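Long-range contact in Pab-dependent poly(a)-specific ribonuclease subunit PAN2 (Neurospora crassa, PDB 4CZX), which probably serves as the catalytic subunit of a cytoplasmic deadenylase that shortens mRNA poly(A) tails, this chain being its N-terminal WD40 domain: residues A[199-211]-A[221-233]. Sequence-based numbering, arbitrary orientation.
Sequences DTSNDFIVTCGGS and ILDPYVKVFDLKN
The Phe229 ring meets Ile205 obliquely, CD2 lying 3.9 Å from Ile205 CD1; Trp188 of the neighbouring sheet meets the ring, planes at about 45°. Asp223 CB covers one face of the Tyr225 ring, offset toward the rim. The Phe204 ring, on the other side of the sheet from Phe229, lies beside Val228, its CD1 4.2 Å from Val228 CG1, and Met237 of the next strand touches both residues. Leu231 crosses Ile205 at a slant, CG 3.8 Å from Ile205 CG1. Strands 204-210 and 225-230 are the middle two of a four-stranded antiparallel blade of the WD40 beta-propeller. Paired N-H and C=O groups join Ile205 to Phe229 and Thr207 to Lys227. Thr207 OG1, between its own N and carbonyl carbon (chi1 63°), is 3.3 Å from Lys227 CB and hydrogen-bonded to His191. Further along, Asp223 N donates to Gly209 O, and a water links the Asp223 carboxylate, also gripped by His191, to Ser211 OG. At the opposite end Asp230 OD1 accepts from Asn233 N in an Asx motif, and OD2 takes a nearly straight bond (177°) from Asn233 ND2; an alanine here would probably leave Asn233 N and ND2 without the two carboxylate oxygens that take them, and the turn freer to move.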
loop_
_atom_site.group_PDB
_atom_site.type_symbol
_atom_site.label_atom_id
_atom_site.label_comp_id
_atom_site.label_asym_id
_atom_site.label_seq_id
_atom_site.Cartn_x
_atom_site.Cartn_y
_atom_site.Cartn_z
ATOM N N ASP A 199 -13.857 34.723 24.992
ATOM C CA ASP A 199 -12.508 35.014 25.471
ATOM C C ASP A 199 -12.620 35.618 26.853
ATOM O O ASP A 199 -13.692 36.081 27.254
ATOM C CB ASP A 199 -11.750 35.952 24.522
ATOM C CG ASP A 199 -10.232 35.880 24.728
ATOM O OD1 ASP A 199 -9.782 34.923 25.390
ATOM O OD2 ASP A 199 -9.508 36.766 24.235
ATOM N N THR A 200 -11.516 35.619 27.593
ATOM C CA THR A 200 -11.536 36.170 28.928
ATOM C C THR A 200 -10.139 36.622 29.336
ATOM O O THR A 200 -9.149 36.019 28.933
ATOM C CB THR A 200 -12.105 35.141 29.955
ATOM O OG1 THR A 200 -11.976 35.660 31.282
ATOM C CG2 THR A 200 -11.371 33.801 29.871
ATOM N N SER A 201 -10.098 37.716 30.091
ATOM C CA SER A 201 -8.906 38.196 30.780
ATOM C C SER A 201 -9.176 38.021 32.262
ATOM O O SER A 201 -10.248 37.541 32.633
ATOM C CB SER A 201 -8.630 39.659 30.444
ATOM O OG SER A 201 -9.684 40.496 30.910
ATOM N N ASN A 202 -8.245 38.420 33.123
ATOM C CA ASN A 202 -8.486 38.268 34.551
ATOM C C ASN A 202 -9.660 39.143 35.005
ATOM O O ASN A 202 -10.261 38.875 36.042
ATOM C CB ASN A 202 -7.218 38.594 35.380
ATOM C CG ASN A 202 -6.125 37.537 35.222
ATOM O OD1 ASN A 202 -6.403 36.365 34.938
ATOM N ND2 ASN A 202 -4.872 37.949 35.400
ATOM N N ASP A 203 -10.002 40.173 34.227
ATOM C CA ASP A 203 -11.063 41.098 34.636
ATOM C C ASP A 203 -12.384 40.988 33.861
ATOM O O ASP A 203 -13.407 41.517 34.313
ATOM C CB ASP A 203 -10.575 42.543 34.539
ATOM C CG ASP A 203 -9.448 42.843 35.506
ATOM O OD1 ASP A 203 -9.310 42.119 36.522
ATOM O OD2 ASP A 203 -8.708 43.812 35.244
ATOM N N PHE A 204 -12.375 40.334 32.700
ATOM C CA PHE A 204 -13.573 40.293 31.859
ATOM C C PHE A 204 -13.849 38.949 31.204
ATOM O O PHE A 204 -12.932 38.173 30.933
ATOM C CB PHE A 204 -13.483 41.333 30.734
ATOM C CG PHE A 204 -13.308 42.746 31.219
ATOM C CD1 PHE A 204 -14.403 43.504 31.603
ATOM C CD2 PHE A 204 -12.049 43.318 31.271
ATOM C CE1 PHE A 204 -14.231 44.818 32.050
ATOM C CE2 PHE A 204 -11.876 44.628 31.720
ATOM C CZ PHE A 204 -12.971 45.369 32.101
ATOM N N ILE A 205 -15.129 38.693 30.941
ATOM C CA ILE A 205 -15.526 37.723 29.925
ATOM C C ILE A 205 -16.202 38.455 28.773
ATOM O O ILE A 205 -16.965 39.402 28.999
ATOM C CB ILE A 205 -16.503 36.660 30.450
ATOM C CG1 ILE A 205 -16.097 36.163 31.837
ATOM C CG2 ILE A 205 -16.637 35.507 29.428
ATOM C CD1 ILE A 205 -17.108 35.199 32.432
ATOM N N VAL A 206 -15.918 38.024 27.547
ATOM C CA VAL A 206 -16.622 38.541 26.380
ATOM C C VAL A 206 -17.089 37.374 25.506
ATOM O O VAL A 206 -16.375 36.383 25.331
ATOM C CB VAL A 206 -15.749 39.515 25.553
ATOM C CG1 VAL A 206 -15.669 40.881 26.225
ATOM C CG2 VAL A 206 -14.346 38.920 25.303
ATOM N N THR A 207 -18.310 37.466 24.982
ATOM C CA THR A 207 -18.829 36.389 24.146
ATOM C C THR A 207 -19.547 36.907 22.918
ATOM O O THR A 207 -20.065 38.033 22.910
ATOM C CB THR A 207 -19.822 35.462 24.899
ATOM O OG1 THR A 207 -20.979 36.214 25.294
ATOM C CG2 THR A 207 -19.161 34.811 26.118
ATOM N N CYS A 208 -19.565 36.062 21.891
ATOM C CA CYS A 208 -20.399 36.251 20.712
ATOM C C CYS A 208 -21.357 35.067 20.610
ATOM O O CYS A 208 -21.003 33.956 20.974
ATOM C CB CYS A 208 -19.544 36.337 19.445
ATOM S SG CYS A 208 -18.333 37.657 19.460
ATOM N N GLY A 209 -22.569 35.288 20.119
ATOM C CA GLY A 209 -23.490 34.177 20.000
ATOM C C GLY A 209 -24.807 34.616 19.398
ATOM O O GLY A 209 -24.877 35.678 18.770
ATOM N N GLY A 210 -25.845 33.807 19.594
ATOM C CA GLY A 210 -27.165 34.120 19.056
ATOM C C GLY A 210 -28.317 33.435 19.768
ATOM O O GLY A 210 -28.116 32.593 20.650
ATOM N N SER A 211 -29.532 33.790 19.357
ATOM C CA SER A 211 -30.748 33.392 20.052
ATOM C C SER A 211 -31.308 32.030 19.645
ATOM O O SER A 211 -32.078 31.440 20.401
ATOM C CB SER A 211 -31.832 34.459 19.841
ATOM O OG SER A 211 -31.439 35.691 20.419
ATOM N N ILE A 221 -28.606 33.075 13.495
ATOM C CA ILE A 221 -28.242 34.469 13.311
ATOM C C ILE A 221 -27.448 34.988 14.509
ATOM O O ILE A 221 -27.821 34.760 15.662
ATOM C CB ILE A 221 -29.509 35.322 13.092
ATOM C CG1 ILE A 221 -30.330 34.716 11.944
ATOM C CG2 ILE A 221 -29.155 36.778 12.819
ATOM C CD1 ILE A 221 -31.702 35.324 11.767
ATOM N N LEU A 222 -26.340 35.669 14.233
ATOM C CA LEU A 222 -25.513 36.259 15.291
ATOM C C LEU A 222 -26.091 37.567 15.856
ATOM O O LEU A 222 -26.789 38.309 15.155
ATOM C CB LEU A 222 -24.107 36.509 14.765
ATOM C CG LEU A 222 -23.316 35.226 14.528
ATOM C CD1 LEU A 222 -22.158 35.495 13.577
ATOM C CD2 LEU A 222 -22.814 34.690 15.867
ATOM N N ASP A 223 -25.783 37.851 17.122
ATOM C CA ASP A 223 -26.279 39.059 17.792
ATOM C C ASP A 223 -25.493 40.317 17.409
ATOM O O ASP A 223 -24.298 40.243 17.122
ATOM C CB ASP A 223 -26.242 38.877 19.313
ATOM C CG ASP A 223 -27.352 37.971 19.825
ATOM O OD1 ASP A 223 -28.441 37.924 19.200
ATOM O OD2 ASP A 223 -27.141 37.311 20.861
ATOM N N PRO A 224 -26.162 41.485 17.417
ATOM C CA PRO A 224 -25.546 42.767 17.056
ATOM C C PRO A 224 -24.760 43.370 18.216
ATOM O O PRO A 224 -24.752 44.595 18.418
ATOM C CB PRO A 224 -26.757 43.641 16.709
ATOM C CG PRO A 224 -27.814 43.131 17.626
ATOM C CD PRO A 224 -27.613 41.634 17.650
ATOM N N TYR A 225 -24.118 42.508 18.993
ATOM C CA TYR A 225 -23.350 42.959 20.143
ATOM C C TYR A 225 -22.450 41.859 20.657
ATOM O O TYR A 225 -22.646 40.680 20.360
ATOM C CB TYR A 225 -24.265 43.425 21.280
ATOM C CG TYR A 225 -25.394 42.466 21.591
ATOM C CD1 TYR A 225 -25.164 41.289 22.293
ATOM C CD2 TYR A 225 -26.696 42.746 21.187
ATOM C CE1 TYR A 225 -26.198 40.402 22.572
ATOM C CE2 TYR A 225 -27.740 41.866 21.464
ATOM C CZ TYR A 225 -27.487 40.701 22.158
ATOM O OH TYR A 225 -28.511 39.826 22.440
ATOM N N VAL A 226 -21.462 42.275 21.438
ATOM C CA VAL A 226 -20.661 41.370 22.241
ATOM C C VAL A 226 -21.162 41.457 23.683
ATOM O O VAL A 226 -21.354 42.559 24.207
ATOM C CB VAL A 226 -19.168 41.732 22.171
ATOM C CG1 VAL A 226 -18.372 40.938 23.206
ATOM C CG2 VAL A 226 -18.632 41.490 20.777
ATOM N N LYS A 227 -21.406 40.311 24.313
ATOM C CA LYS A 227 -21.806 40.304 25.718
ATOM C C LYS A 227 -20.579 40.417 26.620
ATOM O O LYS A 227 -19.547 39.824 26.339
ATOM C CB LYS A 227 -22.598 39.045 26.052
ATOM C CG LYS A 227 -24.044 39.084 25.572
ATOM C CD LYS A 227 -24.782 40.269 26.224
ATOM C CE LYS A 227 -26.248 39.958 26.455
ATOM N NZ LYS A 227 -26.455 39.304 27.779
ATOM N N VAL A 228 -20.697 41.198 27.692
ATOM C CA VAL A 228 -19.556 41.487 28.563
ATOM C C VAL A 228 -19.875 41.211 30.027
ATOM O O VAL A 228 -20.925 41.612 30.534
ATOM C CB VAL A 228 -19.109 42.971 28.426
ATOM C CG1 VAL A 228 -17.872 43.264 29.294
ATOM C CG2 VAL A 228 -18.856 43.318 26.962
ATOM N N PHE A 229 -18.946 40.550 30.710
ATOM C CA PHE A 229 -19.107 40.220 32.121
ATOM C C PHE A 229 -17.881 40.664 32.921
ATOM O O PHE A 229 -16.750 40.447 32.493
ATOM C CB PHE A 229 -19.338 38.713 32.293
ATOM C CG PHE A 229 -19.722 38.313 33.691
ATOM C CD1 PHE A 229 -21.055 38.286 34.069
ATOM C CD2 PHE A 229 -18.754 37.947 34.619
ATOM C CE1 PHE A 229 -21.423 37.918 35.347
ATOM C CE2 PHE A 229 -19.116 37.584 35.907
ATOM C CZ PHE A 229 -20.465 37.572 36.270
ATOM N N ASP A 230 -18.129 41.285 34.072
ATOM C CA ASP A 230 -17.089 41.783 34.969
ATOM C C ASP A 230 -16.627 40.669 35.896
ATOM O O ASP A 230 -17.352 40.292 36.808
ATOM C CB ASP A 230 -17.632 42.973 35.776
ATOM C CG ASP A 230 -16.613 43.571 36.755
ATOM O OD1 ASP A 230 -15.532 42.985 37.008
ATOM O OD2 ASP A 230 -16.927 44.655 37.289
ATOM N N LEU A 231 -15.421 40.153 35.671
ATOM C CA LEU A 231 -14.922 39.013 36.439
ATOM C C LEU A 231 -14.420 39.426 37.817
ATOM O O LEU A 231 -14.423 38.627 38.755
ATOM C CB LEU A 231 -13.795 38.293 35.683
ATOM C CG LEU A 231 -14.134 36.974 34.992
ATOM C CD1 LEU A 231 -12.870 36.172 34.708
ATOM C CD2 LEU A 231 -15.147 36.150 35.795
ATOM N N LYS A 232 -13.989 40.677 37.931
ATOM C CA LYS A 232 -13.457 41.194 39.179
ATOM C C LYS A 232 -14.569 41.301 40.218
ATOM O O LYS A 232 -14.432 40.827 41.344
ATOM C CB LYS A 232 -12.791 42.553 38.944
ATOM C CG LYS A 232 -11.960 43.078 40.109
ATOM C CD LYS A 232 -11.503 44.507 39.837
ATOM C CE LYS A 232 -10.886 45.151 41.072
ATOM N NZ LYS A 232 -9.650 44.444 41.512
ATOM N N ASN A 233 -15.681 41.906 39.821
ATOM C CA ASN A 233 -16.797 42.117 40.730
ATOM C C ASN A 233 -17.978 41.179 40.481
ATOM O O ASN A 233 -19.045 41.354 41.071
ATOM C CB ASN A 233 -17.253 43.578 40.646
ATOM C CG ASN A 233 -16.097 44.557 40.805
ATOM O OD1 ASN A 233 -15.597 44.770 41.910
ATOM N ND2 ASN A 233 -15.662 45.150 39.697
HETATM O O HOH W 1 -22.780 38.028 19.158
HETATM O O HOH W 2 -29.125 35.995 21.788
HETATM O O HOH W 3 -29.446 36.006 17.475
#